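Local structure of fructose-bisphosphate aldolase (Thermus caldophilus, 2FJK) at residues G134-I139 against I174-G179; T153-A158 against L194-K199; D102-D107 against E130-R135. The protein belongs to the class II fructose-bisphosphate aldolases, enzymes of the TIM-barrel type, and binds 1,3-dihydroxyacetonephosphate in a pocket. All coordinates share one frame; numbering follows the deposited sequence.

Interaction 1: residues G134-I139 against I174-G179. With 13P (1,3-dihydroxyacetonephosphate), chain E.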
ATOM      1  N   GLY A 134      25.249 -11.149 -26.350  1.00 39.72           N
ATOM      2  CA  GLY A 134      26.382 -12.012 -26.075  1.00 40.98           C
ATOM      3  C   GLY A 134      26.026 -12.934 -24.925  1.00 42.42           C
ATOM      4  O   GLY A 134      25.272 -12.551 -24.035  1.00 43.07           O
ATOM      5  N   ARG A 135      26.560 -14.148 -24.935  1.00 42.88           N
ATOM      6  CA  ARG A 135      26.266 -15.111 -23.885  1.00 43.59           C
ATOM      7  C   ARG A 135      27.237 -14.979 -22.725  1.00 43.10           C
ATOM      8  O   ARG A 135      28.443 -14.864 -22.929  1.00 43.12           O
ATOM      9  CB  ARG A 135      26.333 -16.525 -24.449  1.00 45.44           C
ATOM     10  CG  ARG A 135      25.870 -17.601 -23.493  1.00 50.38           C
ATOM     11  CD  ARG A 135      24.667 -18.321 -24.060  1.00 53.61           C
ATOM     12  NE  ARG A 135      24.904 -18.728 -25.443  1.00 56.53           N
ATOM     13  CZ  ARG A 135      24.051 -19.441 -26.172  1.00 58.06           C
ATOM     14  NH1 ARG A 135      22.895 -19.834 -25.652  1.00 59.21           N
ATOM     15  NH2 ARG A 135      24.354 -19.762 -27.423  1.00 59.25           N
ATOM     16  N   LEU A 136      26.706 -15.003 -21.507  1.00 43.43           N
ATOM     17  CA  LEU A 136      27.536 -14.888 -20.312  1.00 43.80           C
ATOM     18  C   LEU A 136      28.251 -16.194 -20.031  1.00 44.43           C
ATOM     19  O   LEU A 136      27.850 -16.963 -19.159  1.00 44.34           O
ATOM     20  CB  LEU A 136      26.696 -14.500 -19.093  1.00 43.62           C
ATOM     21  CG  LEU A 136      26.300 -13.035 -18.915  1.00 42.70           C
ATOM     22  CD1 LEU A 136      25.437 -12.906 -17.669  1.00 43.79           C
ATOM     23  CD2 LEU A 136      27.538 -12.173 -18.791  1.00 40.73           C
ATOM     24  N   ALA A 137      29.312 -16.442 -20.785  1.00 44.45           N
ATOM     25  CA  ALA A 137      30.097 -17.648 -20.616  1.00 45.17           C
ATOM     26  C   ALA A 137      31.548 -17.239 -20.442  1.00 45.90           C
ATOM     27  O   ALA A 137      32.003 -16.258 -21.038  1.00 44.14           O
ATOM     28  CB  ALA A 137      29.945 -18.547 -21.839  1.00 46.18           C
ATOM     29  N   GLY A 138      32.271 -17.979 -19.611  1.00 46.54           N
ATOM     30  CA  GLY A 138      33.670 -17.665 -19.400  1.00 48.76           C
ATOM     31  C   GLY A 138      34.490 -18.083 -20.607  1.00 49.74           C
ATOM     32  O   GLY A 138      34.024 -18.860 -21.442  1.00 49.00           O
ATOM     33  N   ILE A 139      35.706 -17.558 -20.704  1.00 51.39           N
ATOM     34  CA  ILE A 139      36.614 -17.883 -21.798  1.00 53.24           C
ATOM     35  C   ILE A 139      38.058 -17.753 -21.346  1.00 55.03           C
ATOM     36  O   ILE A 139      38.395 -16.874 -20.555  1.00 54.12           O
ATOM     37  CB  ILE A 139      36.405 -16.961 -23.031  1.00 52.32           C
ATOM     38  CG1 ILE A 139      36.029 -15.549 -22.585  1.00 52.13           C
ATOM     39  CG2 ILE A 139      35.359 -17.552 -23.948  1.00 52.24           C
ATOM     40  CD1 ILE A 139      37.134 -14.800 -21.878  1.00 53.49           C
ATOM     41  N   ILE A 174      31.761 -10.338 -21.212  1.00 26.28           N
ATOM     42  CA  ILE A 174      33.199 -10.141 -21.330  1.00 25.66           C
ATOM     43  C   ILE A 174      34.036 -11.100 -20.508  1.00 26.49           C
ATOM     44  O   ILE A 174      35.176 -10.784 -20.158  1.00 27.41           O
ATOM     45  CB  ILE A 174      33.585  -8.717 -20.931  1.00 26.06           C
ATOM     46  CG1 ILE A 174      33.172  -8.452 -19.475  1.00 24.22           C
ATOM     47  CG2 ILE A 174      32.927  -7.734 -21.878  1.00 21.51           C
ATOM     48  CD1 ILE A 174      33.527  -7.062 -18.979  1.00 24.93           C
ATOM     49  N   GLY A 175      33.473 -12.260 -20.192  1.00 24.73           N
ATOM     50  CA  GLY A 175      34.218 -13.234 -19.425  1.00 25.54           C
ATOM     51  C   GLY A 175      33.611 -13.695 -18.117  1.00 25.85           C
ATOM     52  O   GLY A 175      34.166 -14.598 -17.492  1.00 24.58           O
ATOM     53  N   THR A 176      32.501 -13.086 -17.689  1.00 25.46           N
ATOM     54  CA  THR A 176      31.839 -13.484 -16.438  1.00 26.13           C
ATOM     55  C   THR A 176      30.763 -14.540 -16.694  1.00 26.66           C
ATOM     56  O   THR A 176      30.332 -14.736 -17.835  1.00 26.98           O
ATOM     57  CB  THR A 176      31.143 -12.291 -15.744  1.00 25.00           C
ATOM     58  OG1 THR A 176      30.068 -11.833 -16.566  1.00 26.32           O
ATOM     59  CG2 THR A 176      32.116 -11.148 -15.520  1.00 24.80           C
ATOM     60  N   SER A 177      30.337 -15.219 -15.628  1.00 26.37           N
ATOM     61  CA  SER A 177      29.307 -16.246 -15.718  1.00 25.10           C
ATOM     62  C   SER A 177      28.771 -16.524 -14.312  1.00 25.55           C
ATOM     63  O   SER A 177      29.485 -16.320 -13.326  1.00 24.91           O
ATOM     64  CB  SER A 177      29.880 -17.526 -16.345  1.00 27.17           C
ATOM     65  OG  SER A 177      30.736 -18.223 -15.451  1.00 27.20           O
ATOM     66  N   HIS A 178      27.518 -16.986 -14.219  1.00 24.18           N
ATOM     67  CA  HIS A 178      26.878 -17.255 -12.923  1.00 23.87           C
ATOM     68  C   HIS A 178      27.440 -18.467 -12.176  1.00 23.10           C
ATOM     69  O   HIS A 178      28.119 -19.317 -12.755  1.00 22.82           O
ATOM     70  CB  HIS A 178      25.366 -17.477 -13.094  1.00 25.08           C
ATOM     71  CG  HIS A 178      24.644 -16.341 -13.749  1.00 24.55           C
ATOM     72  ND1 HIS A 178      24.678 -15.052 -13.263  1.00 27.30           N
ATOM     73  CD2 HIS A 178      23.855 -16.307 -14.850  1.00 24.58           C
ATOM     74  CE1 HIS A 178      23.944 -14.273 -14.039  1.00 25.17           C
ATOM     75  NE2 HIS A 178      23.434 -15.009 -15.008  1.00 23.80           N
ATOM     76  N   GLY A 179      27.142 -18.540 -10.882  1.00 21.93           N
ATOM     77  CA  GLY A 179      27.596 -19.669 -10.093  1.00 21.76           C
ATOM     78  C   GLY A 179      28.919 -19.503  -9.387  1.00 22.57           C
ATOM     79  O   GLY A 179      29.600 -18.494  -9.542  1.00 23.81           O
TER
HETATM   80  P   13P E1063      26.263 -14.658  -9.540  0.70 20.45           P
HETATM   81  O1P 13P E1063      25.846 -16.205  -9.447  0.70 21.08           O
HETATM   82  O2P 13P E1063      27.769 -14.629 -10.028  0.70 23.94           O
HETATM   83  O3P 13P E1063      26.158 -14.014  -8.124  0.70 19.39           O
HETATM   84  O1  13P E1063      25.273 -13.929 -10.573  0.70 24.31           O
HETATM   85  C1  13P E1063      24.913 -12.570 -10.332  0.70 28.71           C
HETATM   86  C2  13P E1063      24.229 -12.108 -11.594  0.70 31.40           C
HETATM   87  O2  13P E1063      24.790 -12.269 -12.675  0.70 34.55           O
HETATM   88  C3  13P E1063      22.853 -11.445 -11.543  0.70 32.96           C
HETATM   89  O3  13P E1063      22.367 -11.208 -12.859  0.70 34.00           O
HETATM   90  O   HOH W   1      26.233 -17.796 -16.681  1.00 34.08           O
HETATM   91  O   HOH W   2      30.932 -13.524 -20.574  1.00 19.89           O
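The Leu136 and Thr176 side chains run alongside each other in one direction. The CD2 methyl of Leu136 rests 3.4 Å from Thr176 OG1, and that hydroxyl is hydrogen-bonded to the carbonyl O of His208. Leu136 CG stands beside its own backbone N, anti to the carbonyl carbon (chi1 -80°). The other branch of Leu136, CD1, approaches the His178 ring obliquely, 3.9 Å from NE2. The other ring nitrogen, His178 ND1, serves the ligand: it donates to O1 of 1,3-dihydroxyacetonephosphate at 3.0 Å, with an angle of 152° at the hydrogen. O2 of the ligand sits in the ring plane at the edge, 2.6 Å from His178 CE1, closer than a normal carbon-oxygen contact, so the model is crowded there. Gly179 N adds a nearly straight bond (169°) to the phosphate oxygen O1P. The two segments are loops that follow the neighbouring parallel strands 128-133 and 171-172. In TIM barrels the loops after the strands line the active site, and the second of these loops enters the ligand pocket. Leu136 is the centre of an inverse gamma turn, closed by a weak bond from Ala137 N to Arg135 O. Two waters tie the backbones together. One donates to Leu136 O and accepts from His178 N. The other accepts from Gly175 N and donates to Ala137 O and Thr176 O. The Ile139 CD1 methyl meets Gly175 CA at 4.1 Å.

Interaction 2: residues T153-A158 against L194-K199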
ATOM      1  N   THR A 153      30.208 -10.162 -26.230  1.00 42.61           N
ATOM      2  CA  THR A 153      29.662  -9.011 -26.932  1.00 39.47           C
ATOM      3  C   THR A 153      30.612  -8.367 -27.931  1.00 38.35           C
ATOM      4  O   THR A 153      31.785  -8.141 -27.636  1.00 37.72           O
ATOM      5  CB  THR A 153      29.236  -7.916 -25.937  1.00 38.86           C
ATOM      6  OG1 THR A 153      28.387  -8.488 -24.935  1.00 39.18           O
ATOM      7  CG2 THR A 153      28.488  -6.802 -26.659  1.00 38.52           C
ATOM      8  N   ASN A 154      30.085  -8.069 -29.113  1.00 36.84           N
ATOM      9  CA  ASN A 154      30.846  -7.414 -30.167  1.00 37.84           C
ATOM     10  C   ASN A 154      30.390  -5.951 -30.142  1.00 37.72           C
ATOM     11  O   ASN A 154      29.211  -5.659 -30.361  1.00 36.68           O
ATOM     12  CB  ASN A 154      30.515  -8.049 -31.519  1.00 39.35           C
ATOM     13  CG  ASN A 154      31.111  -7.282 -32.691  1.00 41.51           C
ATOM     14  OD1 ASN A 154      32.328  -7.254 -32.885  1.00 43.22           O
ATOM     15  ND2 ASN A 154      30.249  -6.653 -33.477  1.00 42.06           N
ATOM     16  N   PRO A 155      31.313  -5.016 -29.869  1.00 38.47           N
ATOM     17  CA  PRO A 155      30.984  -3.588 -29.814  1.00 39.64           C
ATOM     18  C   PRO A 155      30.064  -3.050 -30.911  1.00 40.78           C
ATOM     19  O   PRO A 155      28.986  -2.531 -30.611  1.00 42.05           O
ATOM     20  CB  PRO A 155      32.361  -2.908 -29.788  1.00 39.56           C
ATOM     21  CG  PRO A 155      33.302  -3.954 -30.318  1.00 39.38           C
ATOM     22  CD  PRO A 155      32.764  -5.217 -29.726  1.00 39.68           C
ATOM     23  N   GLU A 156      30.472  -3.166 -32.172  1.00 41.37           N
ATOM     24  CA  GLU A 156      29.643  -2.675 -33.269  1.00 41.09           C
ATOM     25  C   GLU A 156      28.220  -3.184 -33.134  1.00 40.27           C
ATOM     26  O   GLU A 156      27.263  -2.429 -33.290  1.00 38.19           O
ATOM     27  CB  GLU A 156      30.204  -3.120 -34.620  1.00 42.55           C
ATOM     28  CG  GLU A 156      31.198  -2.160 -35.231  1.00 44.73           C
ATOM     29  CD  GLU A 156      32.367  -1.879 -34.320  1.00 46.82           C
ATOM     30  OE1 GLU A 156      32.816  -2.821 -33.626  1.00 47.66           O
ATOM     31  OE2 GLU A 156      32.846  -0.723 -34.309  1.00 47.40           O
ATOM     32  N   GLU A 157      28.089  -4.475 -32.857  1.00 41.04           N
ATOM     33  CA  GLU A 157      26.773  -5.080 -32.692  1.00 42.47           C
ATOM     34  C   GLU A 157      26.048  -4.416 -31.533  1.00 41.07           C
ATOM     35  O   GLU A 157      24.839  -4.203 -31.585  1.00 40.63           O
ATOM     36  CB  GLU A 157      26.899  -6.576 -32.401  1.00 45.07           C
ATOM     37  CG  GLU A 157      27.162  -7.441 -33.609  1.00 49.24           C
ATOM     38  CD  GLU A 157      27.162  -8.915 -33.258  1.00 52.44           C
ATOM     39  OE1 GLU A 157      26.214  -9.356 -32.571  1.00 52.36           O
ATOM     40  OE2 GLU A 157      28.103  -9.632 -33.672  1.00 55.09           O
ATOM     41  N   ALA A 158      26.801  -4.102 -30.486  1.00 40.82           N
ATOM     42  CA  ALA A 158      26.241  -3.474 -29.299  1.00 41.80           C
ATOM     43  C   ALA A 158      25.541  -2.157 -29.627  1.00 41.40           C
ATOM     44  O   ALA A 158      24.377  -1.964 -29.268  1.00 41.15           O
ATOM     45  CB  ALA A 158      27.343  -3.244 -28.262  1.00 40.69           C
ATOM     46  N   LEU A 194      35.546  -4.596 -23.328  1.00 32.87           N
ATOM     47  CA  LEU A 194      34.630  -3.748 -22.573  1.00 30.90           C
ATOM     48  C   LEU A 194      34.880  -2.293 -22.977  1.00 31.22           C
ATOM     49  O   LEU A 194      33.946  -1.523 -23.212  1.00 29.22           O
ATOM     50  CB  LEU A 194      34.867  -3.935 -21.071  1.00 28.67           C
ATOM     51  CG  LEU A 194      34.018  -3.109 -20.095  1.00 28.72           C
ATOM     52  CD1 LEU A 194      32.525  -3.287 -20.395  1.00 24.81           C
ATOM     53  CD2 LEU A 194      34.333  -3.550 -18.677  1.00 25.56           C
ATOM     54  N   ALA A 195      36.156  -1.932 -23.076  1.00 31.84           N
ATOM     55  CA  ALA A 195      36.542  -0.577 -23.449  1.00 33.63           C
ATOM     56  C   ALA A 195      35.981  -0.168 -24.809  1.00 34.34           C
ATOM     57  O   ALA A 195      35.484   0.946 -24.961  1.00 36.22           O
ATOM     58  CB  ALA A 195      38.073  -0.446 -23.439  1.00 32.11           C
ATOM     59  N   ARG A 196      36.055  -1.062 -25.793  1.00 36.31           N
ATOM     60  CA  ARG A 196      35.540  -0.765 -27.135  1.00 37.68           C
ATOM     61  C   ARG A 196      34.028  -0.576 -27.130  1.00 35.86           C
ATOM     62  O   ARG A 196      33.498   0.345 -27.747  1.00 34.75           O
ATOM     63  CB  ARG A 196      35.868  -1.898 -28.113  1.00 39.34           C
ATOM     64  CG  ARG A 196      37.337  -2.083 -28.439  1.00 45.29           C
ATOM     65  CD  ARG A 196      37.484  -3.157 -29.512  1.00 48.55           C
ATOM     66  NE  ARG A 196      38.871  -3.424 -29.877  1.00 52.40           N
ATOM     67  CZ  ARG A 196      39.240  -4.320 -30.788  1.00 54.18           C
ATOM     68  NH1 ARG A 196      38.324  -5.038 -31.427  1.00 54.19           N
ATOM     69  NH2 ARG A 196      40.525  -4.495 -31.069  1.00 55.45           N
ATOM     70  N   ILE A 197      33.339  -1.478 -26.442  1.00 35.29           N
ATOM     71  CA  ILE A 197      31.884  -1.434 -26.357  1.00 34.49           C
ATOM     72  C   ILE A 197      31.418  -0.141 -25.689  1.00 33.99           C
ATOM     73  O   ILE A 197      30.420   0.454 -26.099  1.00 32.74           O
ATOM     74  CB  ILE A 197      31.364  -2.666 -25.578  1.00 35.27           C
ATOM     75  CG1 ILE A 197      31.937  -3.936 -26.214  1.00 36.42           C
ATOM     76  CG2 ILE A 197      29.846  -2.726 -25.621  1.00 35.78           C
ATOM     77  CD1 ILE A 197      31.793  -5.183 -25.378  1.00 39.65           C
ATOM     78  N   ALA A 198      32.154   0.298 -24.672  1.00 33.66           N
ATOM     79  CA  ALA A 198      31.810   1.522 -23.953  1.00 35.53           C
ATOM     80  C   ALA A 198      31.969   2.732 -24.859  1.00 36.88           C
ATOM     81  O   ALA A 198      31.156   3.658 -24.824  1.00 35.31           O
ATOM     82  CB  ALA A 198      32.691   1.670 -22.709  1.00 34.12           C
ATOM     83  N   LYS A 199      33.017   2.715 -25.677  1.00 39.21           N
ATOM     84  CA  LYS A 199      33.287   3.809 -26.601  1.00 41.21           C
ATOM     85  C   LYS A 199      32.190   3.956 -27.643  1.00 40.75           C
ATOM     86  O   LYS A 199      32.005   5.028 -28.218  1.00 42.37           O
ATOM     87  CB  LYS A 199      34.638   3.609 -27.289  1.00 44.15           C
ATOM     88  CG  LYS A 199      35.818   3.549 -26.333  1.00 48.87           C
ATOM     89  CD  LYS A 199      37.138   3.596 -27.082  1.00 50.89           C
ATOM     90  CE  LYS A 199      38.318   3.536 -26.127  1.00 53.64           C
ATOM     91  NZ  LYS A 199      39.619   3.581 -26.847  1.00 57.39           N
TER
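Ile197 is the hub of a buried apolar contact between two outer helices of the TIM barrel, 155-164 and 191-200. Its side chain lies across Pro155, roughly perpendicular to it. Ile197 CG1 lies 3.7 Å from Pro155 CB, so the proline ring is pressed against the middle of the isoleucine. The two branches of Ile197 then part. CG2, anti to the backbone N, meets the methyl CB of Ala158 at 3.7 Å. CD1, at the tip of the other branch, runs on to Thr153 and stops 3.8 Å from its CB. Arg196 flanks the proline: its CB lies alongside Pro155 CG at 4.0 Å, and the chain beyond is extended from CG to NE. Further out, the start of helix 155-164 sets the positions of Pro155 and Ala158. Asn154 is the N-cap, and Ala158 N bonds back to Asn154 O at 2.9 Å. Leu200 of helix 191-200 also touches Pro155, and Leu170 and Val201 touch Ala158. Thr153 turns its CB toward helix 191-200 but keeps its hydroxyl for the backbone of Leu133 and Ala173. Thr153 OG1, anti to its own carbonyl carbon, is hydrogen-bonded to Leu133 O and Ala173 N.

Interaction 3: residues D102-D107 against E130-R135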
ATOM      1  N   ASP A 102      15.888 -11.568 -21.546  1.00 28.92           N
ATOM      2  CA  ASP A 102      17.111 -12.221 -21.973  1.00 29.88           C
ATOM      3  C   ASP A 102      16.884 -13.094 -23.202  1.00 28.61           C
ATOM      4  O   ASP A 102      16.329 -14.190 -23.115  1.00 27.54           O
ATOM      5  CB  ASP A 102      17.702 -13.054 -20.833  1.00 30.92           C
ATOM      6  CG  ASP A 102      18.946 -13.822 -21.256  1.00 33.51           C
ATOM      7  OD1 ASP A 102      19.695 -13.328 -22.131  1.00 33.47           O
ATOM      8  OD2 ASP A 102      19.181 -14.915 -20.700  1.00 34.35           O
ATOM      9  N   LYS A 103      17.302 -12.578 -24.353  1.00 28.28           N
ATOM     10  CA  LYS A 103      17.180 -13.299 -25.617  1.00 26.53           C
ATOM     11  C   LYS A 103      18.557 -13.293 -26.268  1.00 25.90           C
ATOM     12  O   LYS A 103      18.685 -13.206 -27.484  1.00 26.81           O
ATOM     13  CB  LYS A 103      16.158 -12.612 -26.525  1.00 26.57           C
ATOM     14  CG  LYS A 103      14.732 -12.648 -25.983  1.00 26.59           C
ATOM     15  CD  LYS A 103      14.183 -14.065 -25.980  1.00 28.38           C
ATOM     16  CE  LYS A 103      12.764 -14.107 -25.433  1.00 28.79           C
ATOM     17  NZ  LYS A 103      12.185 -15.474 -25.506  1.00 30.10           N
ATOM     18  N   SER A 104      19.586 -13.375 -25.432  1.00 25.54           N
ATOM     19  CA  SER A 104      20.960 -13.375 -25.894  1.00 27.10           C
ATOM     20  C   SER A 104      21.288 -14.643 -26.677  1.00 27.59           C
ATOM     21  O   SER A 104      22.139 -14.624 -27.561  1.00 28.31           O
ATOM     22  CB  SER A 104      21.915 -13.250 -24.708  1.00 26.09           C
ATOM     23  OG  SER A 104      21.936 -14.449 -23.957  1.00 29.95           O
ATOM     24  N   HIS A 105      20.610 -15.736 -26.347  1.00 29.56           N
ATOM     25  CA  HIS A 105      20.830 -17.016 -27.017  1.00 32.67           C
ATOM     26  C   HIS A 105      20.225 -17.064 -28.419  1.00 33.07           C
ATOM     27  O   HIS A 105      20.566 -17.934 -29.210  1.00 34.50           O
ATOM     28  CB  HIS A 105      20.242 -18.152 -26.178  1.00 33.76           C
ATOM     29  CG  HIS A 105      18.816 -17.925 -25.777  1.00 36.39           C
ATOM     30  ND1 HIS A 105      18.449 -17.004 -24.816  1.00 37.01           N
ATOM     31  CD2 HIS A 105      17.664 -18.481 -26.224  1.00 35.91           C
ATOM     32  CE1 HIS A 105      17.134 -17.003 -24.691  1.00 36.44           C
ATOM     33  NE2 HIS A 105      16.632 -17.890 -25.533  1.00 36.59           N
ATOM     34  N   GLU A 106      19.321 -16.137 -28.721  1.00 34.38           N
ATOM     35  CA  GLU A 106      18.672 -16.087 -30.034  1.00 34.68           C
ATOM     36  C   GLU A 106      19.507 -15.288 -31.028  1.00 36.20           C
ATOM     37  O   GLU A 106      20.386 -14.512 -30.635  1.00 35.71           O
ATOM     38  CB  GLU A 106      17.288 -15.444 -29.911  1.00 34.97           C
ATOM     39  CG  GLU A 106      16.330 -16.209 -29.017  1.00 34.30           C
ATOM     40  CD  GLU A 106      15.423 -17.118 -29.806  1.00 32.87           C
ATOM     41  OE1 GLU A 106      15.831 -17.564 -30.894  1.00 35.11           O
ATOM     42  OE2 GLU A 106      14.305 -17.392 -29.334  1.00 34.02           O
ATOM     43  N   ASP A 107      19.236 -15.473 -32.318  1.00 36.58           N
ATOM     44  CA  ASP A 107      19.977 -14.732 -33.331  1.00 36.83           C
ATOM     45  C   ASP A 107      19.703 -13.249 -33.116  1.00 36.99           C
ATOM     46  O   ASP A 107      18.739 -12.878 -32.435  1.00 36.95           O
ATOM     47  CB  ASP A 107      19.564 -15.160 -34.746  1.00 37.18           C
ATOM     48  CG  ASP A 107      18.068 -15.304 -34.898  1.00 38.40           C
ATOM     49  OD1 ASP A 107      17.349 -14.425 -34.395  1.00 38.61           O
ATOM     50  OD2 ASP A 107      17.610 -16.289 -35.528  1.00 39.80           O
ATOM     51  N   GLU A 130      16.582  -3.276 -19.498  1.00 24.86           N
ATOM     52  CA  GLU A 130      17.958  -3.711 -19.653  1.00 26.01           C
ATOM     53  C   GLU A 130      17.902  -4.841 -20.675  1.00 26.26           C
ATOM     54  O   GLU A 130      16.947  -5.619 -20.696  1.00 25.60           O
ATOM     55  CB  GLU A 130      18.530  -4.258 -18.343  1.00 25.05           C
ATOM     56  CG  GLU A 130      20.006  -4.609 -18.462  1.00 27.13           C
ATOM     57  CD  GLU A 130      20.574  -5.270 -17.221  1.00 28.24           C
ATOM     58  OE1 GLU A 130      20.393  -4.727 -16.112  1.00 27.97           O
ATOM     59  OE2 GLU A 130      21.213  -6.333 -17.361  1.00 26.56           O
ATOM     60  N   ALA A 131      18.907  -4.925 -21.530  1.00 27.58           N
ATOM     61  CA  ALA A 131      18.946  -5.985 -22.526  1.00 28.98           C
ATOM     62  C   ALA A 131      20.365  -6.512 -22.606  1.00 29.41           C
ATOM     63  O   ALA A 131      21.314  -5.799 -22.284  1.00 30.03           O
ATOM     64  CB  ALA A 131      18.505  -5.448 -23.875  1.00 29.91           C
ATOM     65  N   GLU A 132      20.522  -7.761 -23.019  1.00 29.98           N
ATOM     66  CA  GLU A 132      21.863  -8.302 -23.122  1.00 32.68           C
ATOM     67  C   GLU A 132      22.195  -8.860 -24.495  1.00 33.07           C
ATOM     68  O   GLU A 132      21.353  -9.453 -25.168  1.00 32.59           O
ATOM     69  CB  GLU A 132      22.104  -9.361 -22.037  1.00 32.50           C
ATOM     70  CG  GLU A 132      21.152 -10.536 -22.037  1.00 34.02           C
ATOM     71  CD  GLU A 132      21.262 -11.360 -20.753  1.00 35.55           C
ATOM     72  OE1 GLU A 132      22.385 -11.801 -20.403  1.00 31.06           O
ATOM     73  OE2 GLU A 132      20.218 -11.562 -20.093  1.00 34.76           O
ATOM     74  N   LEU A 133      23.438  -8.632 -24.901  1.00 34.10           N
ATOM     75  CA  LEU A 133      23.958  -9.100 -26.176  1.00 35.88           C
ATOM     76  C   LEU A 133      25.203  -9.919 -25.852  1.00 37.69           C
ATOM     77  O   LEU A 133      26.105  -9.442 -25.157  1.00 37.11           O
ATOM     78  CB  LEU A 133      24.331  -7.911 -27.057  1.00 35.35           C
ATOM     79  CG  LEU A 133      24.765  -8.207 -28.488  1.00 35.55           C
ATOM     80  CD1 LEU A 133      23.666  -8.988 -29.239  1.00 33.10           C
ATOM     81  CD2 LEU A 133      25.063  -6.884 -29.177  1.00 35.17           C
ATOM     82  N   GLY A 134      25.249 -11.149 -26.350  1.00 39.72           N
ATOM     83  CA  GLY A 134      26.382 -12.012 -26.075  1.00 40.98           C
ATOM     84  C   GLY A 134      26.026 -12.934 -24.925  1.00 42.42           C
ATOM     85  O   GLY A 134      25.272 -12.551 -24.035  1.00 43.07           O
ATOM     86  N   ARG A 135      26.560 -14.148 -24.935  1.00 42.88           N
ATOM     87  CA  ARG A 135      26.266 -15.111 -23.885  1.00 43.59           C
ATOM     88  C   ARG A 135      27.237 -14.979 -22.725  1.00 43.10           C
ATOM     89  O   ARG A 135      28.443 -14.864 -22.929  1.00 43.12           O
ATOM     90  CB  ARG A 135      26.333 -16.525 -24.449  1.00 45.44           C
ATOM     91  CG  ARG A 135      25.870 -17.601 -23.493  1.00 50.38           C
ATOM     92  CD  ARG A 135      24.667 -18.321 -24.060  1.00 53.61           C
ATOM     93  NE  ARG A 135      24.904 -18.728 -25.443  1.00 56.53           N
ATOM     94  CZ  ARG A 135      24.051 -19.441 -26.172  1.00 58.06           C
ATOM     95  NH1 ARG A 135      22.895 -19.834 -25.652  1.00 59.21           N
ATOM     96  NH2 ARG A 135      24.354 -19.762 -27.423  1.00 59.25           N
TER
HETATM   97  O   HOH W   3      21.866 -14.439 -19.712  1.00 34.13           O
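Asp102 OD1 is gripped by two bonds from Ser104. The hydroxyl of Ser104, OG, donates to Asp102 OD1 at 3.1 Å. The backbone Ser104 N adds a weak bond to the same atom, long but fairly straight at 161°. The place of OD1 is less sure than these bonds suggest, because the modelled Asp102 and Glu132 carboxylates crowd each other. Asp102 OD1 lies 2.7 Å from Glu132 OE2, two acceptors with no bond between them. The side chains cross obliquely and their carboxylate planes are 32° apart. Two like charges so close would be expected to repel, and the crowding in the model leaves their ionisation undecided. A water bridges the other oxygens, donating to Asp102 OD2 at 2.9 Å and to Glu132 OE1 at 2.8 Å. The segments belong to a beta-alpha-beta crossover of the TIM barrel: parallel strands 98-101 and 128-133 are joined by helix 108-124. Residues 102-107 form the loop after the first strand, and Glu132 also touches His81 of the ligand pocket. Lys103 to Glu106 make a type I turn, and Asp107 then caps the helix. Within the turn, Ser104 points its CB toward residues 130-135 and packs 3.5 Å from Gly134 O. Gly134 has a positive phi (98°), where a side chain would jam against the carbonyl before it. On the exposed side, Arg135 bends at chi2 and chi3 so that one face of its guanidinium lies against His105 CA. Arg135 NH1 comes 3.2 Å from His105 CB.

Interaction 2 is buried and apolar, on the outer helical layer. Interaction 1 is partly buried and interaction 3 lies at the surface. Interaction 1 joins two loops after strands, interaction 3 such a loop to strand 128-133 and its end; water bridges both. Interaction 1 reaches the ligand directly, while interaction 3 crowds two carboxylates near it. Interactions 1 and 3 share Gly134 and Arg135, so strand 128-133 and the loop after it serve one neighbour on each side: the segments after strands 98-101 and 171-172. Interaction 2 backs onto both. Leu194 CD2 packs on Ile174 CD1 of interaction 1 at 3.6 Å, and Leu133 CD2 of interaction 3 packs against the backbone of Glu157 and Ala158.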